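Local coordinates for jasmonate-induced oxygenase 2 (Arabidopsis thaliana, PDB 6LSV), which catalyses the iron- and 2-oxoglutarate-dependent hydroxylation of the defence hormone jasmonate to 12-hydroxyjasmonate, at residues R9-A14 and V209-K214; E119-R124 and W135-F140; S19-R24 and P213-P218. One frame throughout, in Å; residues are numbered along the deposited sequence.

Contact 1. Residues R9-A14 and V209-K214. With AKG (2-oxoglutaric acid), chain C.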
loop_
_atom_site.group_PDB
_atom_site.type_symbol
_atom_site.label_atom_id
_atom_site.label_comp_id
_atom_site.label_asym_id
_atom_site.label_seq_id
_atom_site.Cartn_x
_atom_site.Cartn_y
_atom_site.Cartn_z
ATOM N N ARG A 9 -8.323 -13.898 13.779
ATOM C CA ARG A 9 -8.698 -13.522 12.420
ATOM C C ARG A 9 -9.958 -12.670 12.466
ATOM O O ARG A 9 -11.006 -13.129 12.930
ATOM C CB ARG A 9 -8.910 -14.761 11.557
ATOM C CG ARG A 9 -7.728 -15.711 11.557
ATOM C CD ARG A 9 -6.458 -15.027 11.082
ATOM N NE ARG A 9 -5.327 -15.949 11.083
ATOM C CZ ARG A 9 -4.090 -15.623 10.717
ATOM N NH1 ARG A 9 -3.817 -14.389 10.318
ATOM N NH2 ARG A 9 -3.126 -16.531 10.757
ATOM N N VAL A 10 -9.855 -11.427 11.987
ATOM C CA VAL A 10 -10.976 -10.493 12.061
ATOM C C VAL A 10 -12.218 -11.075 11.401
ATOM O O VAL A 10 -13.348 -10.782 11.813
ATOM C CB VAL A 10 -10.575 -9.139 11.439
ATOM C CG1 VAL A 10 -11.638 -8.095 11.702
ATOM C CG2 VAL A 10 -9.241 -8.681 12.001
ATOM N N GLN A 11 -12.034 -11.926 10.389
ATOM C CA GLN A 11 -13.175 -12.599 9.779
ATOM C C GLN A 11 -13.918 -13.460 10.794
ATOM O O GLN A 11 -15.149 -13.566 10.743
ATOM C CB GLN A 11 -12.715 -13.446 8.594
ATOM C CG GLN A 11 -13.858 -14.021 7.786
ATOM C CD GLN A 11 -13.411 -15.104 6.828
ATOM O OE1 GLN A 11 -12.221 -15.413 6.730
ATOM N NE2 GLN A 11 -14.365 -15.689 6.114
ATOM N N SER A 12 -13.187 -14.085 11.723
ATOM C CA SER A 12 -13.833 -14.904 12.745
ATOM C C SER A 12 -14.733 -14.060 13.632
ATOM O O SER A 12 -15.809 -14.509 14.046
ATOM C CB SER A 12 -12.786 -15.623 13.597
ATOM O OG SER A 12 -11.905 -16.393 12.802
ATOM N N LEU A 13 -14.306 -12.836 13.941
ATOM C CA LEU A 13 -15.123 -11.954 14.767
ATOM C C LEU A 13 -16.386 -11.529 14.028
ATOM O O LEU A 13 -17.488 -11.569 14.587
ATOM C CB LEU A 13 -14.303 -10.737 15.200
ATOM C CG LEU A 13 -12.904 -11.051 15.740
ATOM C CD1 LEU A 13 -12.063 -9.789 15.864
ATOM C CD2 LEU A 13 -13.009 -11.760 17.080
ATOM N N ALA A 14 -16.247 -11.137 12.760
ATOM C CA ALA A 14 -17.413 -10.721 11.989
ATOM C C ALA A 14 -18.365 -11.882 11.732
ATOM O O ALA A 14 -19.564 -11.661 11.532
ATOM C CB ALA A 14 -16.973 -10.094 10.665
ATOM N N VAL A 209 -2.983 -7.839 -0.228
ATOM C CA VAL A 209 -4.419 -7.744 -0.455
ATOM C C VAL A 209 -5.098 -7.640 0.901
ATOM O O VAL A 209 -4.812 -8.434 1.803
ATOM C CB VAL A 209 -4.948 -8.951 -1.249
ATOM C CG1 VAL A 209 -6.402 -8.735 -1.628
ATOM C CG2 VAL A 209 -4.090 -9.184 -2.486
ATOM N N ASN A 210 -5.993 -6.667 1.043
ATOM C CA ASN A 210 -6.607 -6.338 2.322
ATOM C C ASN A 210 -8.086 -6.699 2.305
ATOM O O ASN A 210 -8.803 -6.366 1.355
ATOM C CB ASN A 210 -6.433 -4.853 2.641
ATOM C CG ASN A 210 -4.979 -4.439 2.716
ATOM O OD1 ASN A 210 -4.181 -5.058 3.420
ATOM N ND2 ASN A 210 -4.624 -3.389 1.983
ATOM N N TYR A 211 -8.538 -7.370 3.362
ATOM C CA TYR A 211 -9.929 -7.775 3.514
ATOM C C TYR A 211 -10.502 -7.068 4.731
ATOM O O TYR A 211 -10.006 -7.253 5.847
ATOM C CB TYR A 211 -10.047 -9.293 3.666
ATOM C CG TYR A 211 -11.474 -9.788 3.748
ATOM C CD1 TYR A 211 -12.457 -9.270 2.914
ATOM C CD2 TYR A 211 -11.842 -10.771 4.662
ATOM C CE1 TYR A 211 -13.763 -9.715 2.983
ATOM C CE2 TYR A 211 -13.149 -11.223 4.738
ATOM C CZ TYR A 211 -14.103 -10.691 3.895
ATOM O OH TYR A 211 -15.405 -11.131 3.959
ATOM N N TYR A 212 -11.544 -6.263 4.516
ATOM C CA TYR A 212 -12.200 -5.506 5.580
ATOM C C TYR A 212 -13.611 -6.043 5.777
ATOM O O TYR A 212 -14.552 -5.587 5.112
ATOM C CB TYR A 212 -12.228 -4.012 5.242
ATOM C CG TYR A 212 -10.888 -3.466 4.807
ATOM C CD1 TYR A 212 -9.939 -3.074 5.744
ATOM C CD2 TYR A 212 -10.565 -3.353 3.460
ATOM C CE1 TYR A 212 -8.708 -2.581 5.354
ATOM C CE2 TYR A 212 -9.336 -2.862 3.060
ATOM C CZ TYR A 212 -8.413 -2.477 4.012
ATOM O OH TYR A 212 -7.189 -1.986 3.621
ATOM N N PRO A 213 -13.813 -7.017 6.685
ATOM C CA PRO A 213 -15.157 -7.576 6.906
ATOM C C PRO A 213 -16.093 -6.565 7.547
ATOM O O PRO A 213 -15.673 -5.446 7.847
ATOM C CB PRO A 213 -14.890 -8.768 7.838
ATOM C CG PRO A 213 -13.407 -9.026 7.748
ATOM C CD PRO A 213 -12.801 -7.683 7.519
ATOM N N LYS A 214 -17.356 -6.925 7.762
ATOM C CA LYS A 214 -18.264 -5.982 8.393
ATOM C C LYS A 214 -17.903 -5.834 9.872
ATOM O O LYS A 214 -17.389 -6.761 10.506
ATOM C CB LYS A 214 -19.724 -6.420 8.217
ATOM C CG LYS A 214 -20.170 -6.665 6.763
ATOM C CD LYS A 214 -21.390 -7.540 6.698
ATOM C CE LYS A 214 -21.284 -8.793 7.541
ATOM N NZ LYS A 214 -19.996 -9.531 7.669
HETATM C C1 AKG C . -2.887 -0.336 1.756
HETATM O O1 AKG C . -1.967 0.220 1.107
HETATM O O2 AKG C . -2.674 -1.460 2.289
HETATM C C2 AKG C . -4.237 0.375 1.909
HETATM O O5 AKG C . -4.269 1.420 2.467
HETATM C C3 AKG C . -5.542 -0.223 1.365
HETATM C C4 AKG C . -6.430 0.907 0.835
HETATM C C5 AKG C . -7.882 0.446 0.693
HETATM O O3 AKG C . -8.639 0.955 -0.174
HETATM O O4 AKG C . -8.321 -0.451 1.455
#
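A14 and P213 meet through their methyl and ring carbons, A14 CB lying 3.8 Å from P213 CB. The same A14 CB also touches the backbone carbonyl K214 O, at 3.4 Å. P213 is the residue that follows strand 204-212. From its CB, which faces A14, the ring passes to CG, 4.1 Å from Q11 CA. The ring closes through CD, 4.4 Å from V10 CG1. The proline thus lies against V10, Q11 and A14 of the short helix 10-15.

Q11 CG is anti to its backbone N (chi1 -172°) and reaches the edge of the Y211 ring, 4.2 Å from CE2. The Q11 amide plane stands 88° from that ring. Q11 OE1 is hydrogen-bonded to K108 NZ, and Y211 OH to E293 OE1.

N210 and Y212 belong to the 2-oxoglutarate site. N210 ND2 donates to O2 of 2-oxoglutarate at 2.8 Å. Y212 OH makes a weak hydrogen bond to O4 of the same ligand, at 2.9 Å, and R294 also binds it. An N-terminal helix therefore packs where a core strand ends, and that strand carries two residues that bind 2-oxoglutarate, as in the double-stranded beta-helix (jelly-roll) fold of 2-oxoglutarate-dependent dioxygenases.

Contact 2. Residues E119-R124 and W135-F140. With JAA ({(1R,2R)-3-oxo-2-[(2Z)-pent-2-en-1-yl]cyclopentyl}acetic acid), chain D.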
loop_
_atom_site.group_PDB
_atom_site.type_symbol
_atom_site.label_atom_id
_atom_site.label_comp_id
_atom_site.label_asym_id
_atom_site.label_seq_id
_atom_site.Cartn_x
_atom_site.Cartn_y
_atom_site.Cartn_z
ATOM N N GLU A 119 5.143 -13.111 4.902
ATOM C CA GLU A 119 4.517 -13.749 3.750
ATOM C C GLU A 119 3.381 -14.653 4.201
ATOM O O GLU A 119 3.546 -15.471 5.112
ATOM C CB GLU A 119 5.542 -14.569 2.964
ATOM C CG GLU A 119 6.591 -13.763 2.230
ATOM C CD GLU A 119 7.749 -14.628 1.767
ATOM O OE1 GLU A 119 8.493 -15.138 2.629
ATOM O OE2 GLU A 119 7.910 -14.810 0.542
ATOM N N GLY A 120 2.220 -14.502 3.565
ATOM C CA GLY A 120 1.110 -15.407 3.767
ATOM C C GLY A 120 -0.113 -14.691 4.314
ATOM O O GLY A 120 -0.343 -13.509 4.029
ATOM N N TYR A 121 -0.889 -15.428 5.102
ATOM C CA TYR A 121 -2.174 -14.977 5.619
ATOM C C TYR A 121 -1.955 -14.292 6.964
ATOM O O TYR A 121 -1.508 -14.930 7.924
ATOM C CB TYR A 121 -3.112 -16.176 5.742
ATOM C CG TYR A 121 -4.470 -15.910 6.346
ATOM C CD1 TYR A 121 -5.293 -14.908 5.848
ATOM C CD2 TYR A 121 -4.948 -16.695 7.387
ATOM C CE1 TYR A 121 -6.544 -14.677 6.394
ATOM C CE2 TYR A 121 -6.195 -16.476 7.937
ATOM C CZ TYR A 121 -6.989 -15.467 7.439
ATOM O OH TYR A 121 -8.230 -15.246 7.989
ATOM N N GLY A 122 -2.265 -12.993 7.031
ATOM C CA GLY A 122 -1.978 -12.206 8.210
ATOM C C GLY A 122 -3.196 -11.452 8.710
ATOM O O GLY A 122 -4.165 -11.231 7.985
ATOM N N SER A 123 -3.123 -11.055 9.984
ATOM C CA SER A 123 -4.164 -10.236 10.598
ATOM C C SER A 123 -3.637 -9.043 11.381
ATOM O O SER A 123 -4.448 -8.231 11.838
ATOM C CB SER A 123 -5.041 -11.084 11.530
ATOM O OG SER A 123 -6.082 -11.710 10.799
ATOM N N ARG A 124 -2.327 -8.894 11.551
ATOM C CA ARG A 124 -1.784 -7.739 12.246
ATOM C C ARG A 124 -0.436 -7.378 11.637
ATOM O O ARG A 124 0.176 -8.165 10.908
ATOM C CB ARG A 124 -1.647 -7.997 13.754
ATOM C CG ARG A 124 -0.474 -8.890 14.130
ATOM C CD ARG A 124 -0.410 -9.126 15.629
ATOM N NE ARG A 124 0.354 -8.086 16.309
ATOM C CZ ARG A 124 0.207 -7.762 17.590
ATOM N NH1 ARG A 124 -0.678 -8.398 18.345
ATOM N NH2 ARG A 124 0.947 -6.798 18.117
ATOM N N TRP A 135 -9.261 -3.573 11.960
ATOM C CA TRP A 135 -10.360 -4.453 11.567
ATOM C C TRP A 135 -10.151 -4.935 10.132
ATOM O O TRP A 135 -10.891 -4.594 9.207
ATOM C CB TRP A 135 -11.698 -3.740 11.722
ATOM C CG TRP A 135 -12.862 -4.688 11.772
ATOM C CD1 TRP A 135 -13.713 -5.002 10.752
ATOM C CD2 TRP A 135 -13.295 -5.453 12.903
ATOM N NE1 TRP A 135 -14.651 -5.910 11.178
ATOM C CE2 TRP A 135 -14.415 -6.205 12.495
ATOM C CE3 TRP A 135 -12.842 -5.576 14.220
ATOM C CZ2 TRP A 135 -15.091 -7.066 13.359
ATOM C CZ3 TRP A 135 -13.514 -6.431 15.075
ATOM C CH2 TRP A 135 -14.626 -7.163 14.643
ATOM N N SER A 136 -9.119 -5.756 9.959
ATOM C CA SER A 136 -8.842 -6.296 8.637
ATOM C C SER A 136 -7.959 -7.526 8.752
ATOM O O SER A 136 -7.142 -7.644 9.670
ATOM C CB SER A 136 -8.158 -5.266 7.730
ATOM O OG SER A 136 -7.150 -4.557 8.428
ATOM N N ASP A 137 -8.148 -8.439 7.807
ATOM C CA ASP A 137 -7.207 -9.501 7.498
ATOM C C ASP A 137 -6.528 -9.159 6.179
ATOM O O ASP A 137 -7.013 -8.324 5.411
ATOM C CB ASP A 137 -7.910 -10.859 7.399
ATOM C CG ASP A 137 -8.637 -11.236 8.678
ATOM O OD1 ASP A 137 -8.160 -10.865 9.771
ATOM O OD2 ASP A 137 -9.690 -11.900 8.589
ATOM N N TYR A 138 -5.397 -9.805 5.912
ATOM C CA TYR A 138 -4.662 -9.484 4.700
ATOM C C TYR A 138 -3.839 -10.686 4.265
ATOM O O TYR A 138 -3.627 -11.634 5.025
ATOM C CB TYR A 138 -3.762 -8.257 4.902
ATOM C CG TYR A 138 -2.609 -8.499 5.848
ATOM C CD1 TYR A 138 -1.388 -8.962 5.378
ATOM C CD2 TYR A 138 -2.743 -8.264 7.213
ATOM C CE1 TYR A 138 -0.333 -9.189 6.237
ATOM C CE2 TYR A 138 -1.692 -8.488 8.083
ATOM C CZ TYR A 138 -0.488 -8.952 7.589
ATOM O OH TYR A 138 0.569 -9.183 8.445
ATOM N N TYR A 139 -3.369 -10.627 3.016
ATOM C CA TYR A 139 -2.406 -11.576 2.478
ATOM C C TYR A 139 -1.226 -10.810 1.903
ATOM O O TYR A 139 -1.392 -9.734 1.327
ATOM C CB TYR A 139 -3.016 -12.469 1.390
ATOM C CG TYR A 139 -2.306 -13.793 1.256
ATOM C CD1 TYR A 139 -1.130 -13.902 0.526
ATOM C CD2 TYR A 139 -2.800 -14.930 1.877
ATOM C CE1 TYR A 139 -0.471 -15.113 0.412
ATOM C CE2 TYR A 139 -2.151 -16.143 1.770
ATOM C CZ TYR A 139 -0.989 -16.229 1.038
ATOM O OH TYR A 139 -0.342 -17.436 0.933
ATOM N N PHE A 140 -0.030 -11.373 2.055
ATOM C CA PHE A 140 1.189 -10.718 1.595
ATOM C C PHE A 140 2.065 -11.731 0.871
ATOM O O PHE A 140 2.239 -12.857 1.347
ATOM C CB PHE A 140 1.942 -10.092 2.775
ATOM C CG PHE A 140 3.208 -9.383 2.391
ATOM C CD1 PHE A 140 3.170 -8.221 1.638
ATOM C CD2 PHE A 140 4.440 -9.876 2.796
ATOM C CE1 PHE A 140 4.340 -7.566 1.293
ATOM C CE2 PHE A 140 5.611 -9.226 2.451
ATOM C CZ PHE A 140 5.562 -8.071 1.700
HETATM O O01 JAA D . 2.065 -6.010 5.112
HETATM O O02 JAA D . 7.576 -4.280 2.443
HETATM O O03 JAA D . 8.333 -4.722 4.433
HETATM C C04 JAA D . 5.098 -4.873 4.150
HETATM C C05 JAA D . 3.701 -4.512 4.900
HETATM C C06 JAA D . 5.568 -6.172 4.856
HETATM C C07 JAA D . 4.468 -6.666 5.529
HETATM C C08 JAA D . 3.206 -5.689 5.148
HETATM C C09 JAA D . 2.728 -3.676 3.958
HETATM C C10 JAA D . 6.076 -3.844 4.302
HETATM C C11 JAA D . 3.015 -2.180 4.099
HETATM C C12 JAA D . 7.402 -4.308 3.691
HETATM C C13 JAA D . 2.050 -1.301 4.294
HETATM C C14 JAA D . 0.590 -1.737 4.397
HETATM C C15 JAA D . -0.024 -1.166 5.675
HETATM O O HOH W 1 -4.837 -5.745 9.837
#
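G120 and G122 pair with F140 and Y138 as two antiparallel, hydrogen-bonded pairs. Each pair makes both of its backbone bonds. The straightest is G122 N to Y138 O, 2.8 Å with 172° at the hydrogen. Y121 and Y139 form the non-hydrogen-bonded pair between them. There Y139 CA lies 3.2 Å from G120 O in a CA-H...O contact.

Both glycines make CH-pi contacts with tyrosine rings. G120 CA lies over the face of the Y139 ring, 3.8 Å from its centroid. G122 CA sits in the same way over the Y138 ring. Y138 CG stands between its backbone N and carbonyl carbon (chi1 68°), which starts the ring on its course across G122. R208 makes a cation-pi contact with this ring.

Side-chain polar contacts tie S123 and R124 to the start of strand 137-144. Y138 OH donates to R124 O at 2.7 Å; this acceptor lies at the ring edge, in plane. N113 ND2 is a second partner of the hydroxyl. S123 OG donates to D137 OD1 in an apparently very short bond, whose length is doubtful at this resolution. D137 OD1 and OD2 also accept hydrogen bonds from the backbone N of V10 and of Q11, respectively. Water 1 donates to S123 O and S136 OG and so bridges the two segments.

On the face shared with Y138, one face of the F140 ring packs on jasmonate. F140 CZ is 3.7 Å from C06 of the ligand, which lies over the ring face, offset toward the rim. R208, R333 and R337 make hydrogen bonds to jasmonate. The chemistry therefore divides the work: backbone bonds fix the edge strand, buried polar side chains find partners in backbone and side-chain groups around them, and F140 offers the substrate an apolar surface.

Contact 3. Residues S19-R24 and P213-P218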
loop_
_atom_site.group_PDB
_atom_site.type_symbol
_atom_site.label_atom_id
_atom_site.label_comp_id
_atom_site.label_asym_id
_atom_site.label_seq_id
_atom_site.Cartn_x
_atom_site.Cartn_y
_atom_site.Cartn_z
ATOM N N SER A 19 -22.149 -8.661 20.046
ATOM C CA SER A 19 -22.945 -7.501 20.425
ATOM C C SER A 19 -22.097 -6.241 20.544
ATOM O O SER A 19 -22.648 -5.136 20.531
ATOM C CB SER A 19 -23.653 -7.766 21.761
ATOM O OG SER A 19 -22.714 -7.865 22.821
ATOM N N SER A 20 -20.775 -6.386 20.660
ATOM C CA SER A 20 -19.891 -5.272 20.962
ATOM C C SER A 20 -18.653 -5.367 20.081
ATOM O O SER A 20 -18.502 -6.288 19.273
ATOM C CB SER A 20 -19.496 -5.270 22.443
ATOM O OG SER A 20 -19.001 -6.544 22.822
ATOM N N LEU A 21 -17.760 -4.396 20.243
ATOM C CA LEU A 21 -16.448 -4.424 19.617
ATOM C C LEU A 21 -15.410 -4.693 20.692
ATOM O O LEU A 21 -15.333 -3.926 21.665
ATOM C CB LEU A 21 -16.155 -3.101 18.911
ATOM C CG LEU A 21 -15.124 -3.147 17.784
ATOM C CD1 LEU A 21 -15.573 -4.094 16.685
ATOM C CD2 LEU A 21 -14.869 -1.753 17.231
ATOM N N PRO A 22 -14.621 -5.760 20.583
ATOM C CA PRO A 22 -13.549 -5.988 21.559
ATOM C C PRO A 22 -12.641 -4.768 21.678
ATOM O O PRO A 22 -12.389 -4.059 20.701
ATOM C CB PRO A 22 -12.803 -7.198 20.986
ATOM C CG PRO A 22 -13.827 -7.909 20.158
ATOM C CD PRO A 22 -14.709 -6.839 19.583
ATOM N N ASP A 23 -12.157 -4.520 22.902
ATOM C CA ASP A 23 -11.376 -3.316 23.172
ATOM C C ASP A 23 -10.083 -3.270 22.367
ATOM O O ASP A 23 -9.586 -2.173 22.084
ATOM C CB ASP A 23 -11.076 -3.201 24.674
ATOM C CG ASP A 23 -10.430 -1.862 25.050
ATOM O OD1 ASP A 23 -9.215 -1.678 24.815
ATOM O OD2 ASP A 23 -11.151 -0.982 25.570
ATOM N N ARG A 24 -9.537 -4.426 21.974
ATOM C CA ARG A 24 -8.340 -4.432 21.140
ATOM C C ARG A 24 -8.554 -3.698 19.821
ATOM O O ARG A 24 -7.578 -3.242 19.213
ATOM C CB ARG A 24 -7.888 -5.868 20.852
ATOM C CG ARG A 24 -7.523 -6.700 22.081
ATOM C CD ARG A 24 -6.303 -6.158 22.808
ATOM N NE ARG A 24 -5.159 -5.974 21.920
ATOM C CZ ARG A 24 -4.302 -6.934 21.587
ATOM N NH1 ARG A 24 -4.453 -8.160 22.071
ATOM N NH2 ARG A 24 -3.291 -6.668 20.771
ATOM N N PRO A 213 -13.813 -7.017 6.685
ATOM C CA PRO A 213 -15.157 -7.576 6.906
ATOM C C PRO A 213 -16.093 -6.565 7.547
ATOM O O PRO A 213 -15.673 -5.446 7.847
ATOM C CB PRO A 213 -14.890 -8.768 7.838
ATOM C CG PRO A 213 -13.407 -9.026 7.748
ATOM C CD PRO A 213 -12.801 -7.683 7.519
ATOM N N LYS A 214 -17.356 -6.925 7.762
ATOM C CA LYS A 214 -18.264 -5.982 8.393
ATOM C C LYS A 214 -17.903 -5.834 9.872
ATOM O O LYS A 214 -17.389 -6.761 10.506
ATOM C CB LYS A 214 -19.724 -6.420 8.217
ATOM C CG LYS A 214 -20.170 -6.665 6.763
ATOM C CD LYS A 214 -21.390 -7.540 6.698
ATOM C CE LYS A 214 -21.284 -8.793 7.541
ATOM N NZ LYS A 214 -19.996 -9.531 7.669
ATOM N N CYS A 215 -18.140 -4.640 10.408
ATOM C CA CYS A 215 -17.725 -4.304 11.753
ATOM C C CYS A 215 -18.937 -3.881 12.570
ATOM O O CYS A 215 -19.712 -3.027 12.120
ATOM C CB CYS A 215 -16.682 -3.175 11.737
ATOM S SG CYS A 215 -16.079 -2.720 13.366
ATOM N N PRO A 216 -19.138 -4.448 13.761
ATOM C CA PRO A 216 -20.359 -4.134 14.520
ATOM C C PRO A 216 -20.441 -2.688 14.975
ATOM O O PRO A 216 -21.553 -2.165 15.108
ATOM C CB PRO A 216 -20.289 -5.101 15.708
ATOM C CG PRO A 216 -18.845 -5.468 15.821
ATOM C CD PRO A 216 -18.298 -5.451 14.433
ATOM N N ARG A 217 -19.310 -2.026 15.225
ATOM C CA ARG A 217 -19.289 -0.617 15.632
ATOM C C ARG A 217 -18.172 0.097 14.882
ATOM O O ARG A 217 -17.128 0.433 15.455
ATOM C CB ARG A 217 -19.110 -0.484 17.147
ATOM C CG ARG A 217 -20.148 -1.232 17.980
ATOM C CD ARG A 217 -21.374 -0.376 18.259
ATOM N NE ARG A 217 -21.011 1.012 18.527
ATOM C CZ ARG A 217 -20.904 1.534 19.745
ATOM N NH1 ARG A 217 -21.135 0.783 20.814
ATOM N NH2 ARG A 217 -20.565 2.806 19.895
ATOM N N PRO A 218 -18.370 0.368 13.587
ATOM C CA PRO A 218 -17.268 0.905 12.773
ATOM C C PRO A 218 -16.868 2.322 13.131
ATOM O O PRO A 218 -15.768 2.744 12.754
ATOM C CB PRO A 218 -17.819 0.830 11.347
ATOM C CG PRO A 218 -19.290 0.950 11.529
ATOM C CD PRO A 218 -19.604 0.210 12.799
#
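The backbones of the two segments come nearest at L21 and R217, whose CA atoms are 6.2 Å apart. L21 is central to the contact. Its CG is anti to the backbone N (chi1 -157°), and both methyls reach the 213-218 loop. L21 CD1 touches C215 SG at 3.6 Å. It also meets the P216 ring, 3.7 Å from CG, with CD nearly as close. The L21 side chain and the proline ring cross at about a right angle.

The other methyl, L21 CD2, lies 3.6 Å from R217 O, an apolar group against a backbone carbonyl. Closer to the backbone, L21 CB and R217 CB are 4.3 Å apart.

The contact joins the chain just after helix 10-15 to the loop that leaves strand 204-212 of the main sheet, so an N-terminal segment lies against the catalytic jelly-roll domain. W135 and A221 also touch both L21 and C215. C215 SG, anti to its own backbone N, lies among these partners.

At the more exposed end, the carbonyl S20 O lies 3.6 Å from P216 CG. R217 starts toward L21, but its guanidinium turns away to form a salt bridge with E219.

Contacts 1 and 2 are buried and meet at the same sheet, where strands 204-212 and 137-144 are neighbours. Y211 N probably bonds to D137 O. Contact 3 is only partly buried and lies farther out; it shares P213 and K214 with contact 1. W135 ties it to contact 2, through NE1 to K214 O and by packing on L21. Chemistry follows place. Contact 2 is strand pairing rich in hydrogen bonds, beside jasmonate. Contact 1 joins helix to strand end by apolar touches, although its strand also binds 2-oxoglutarate. Contact 3 joins two loops by van der Waals packing.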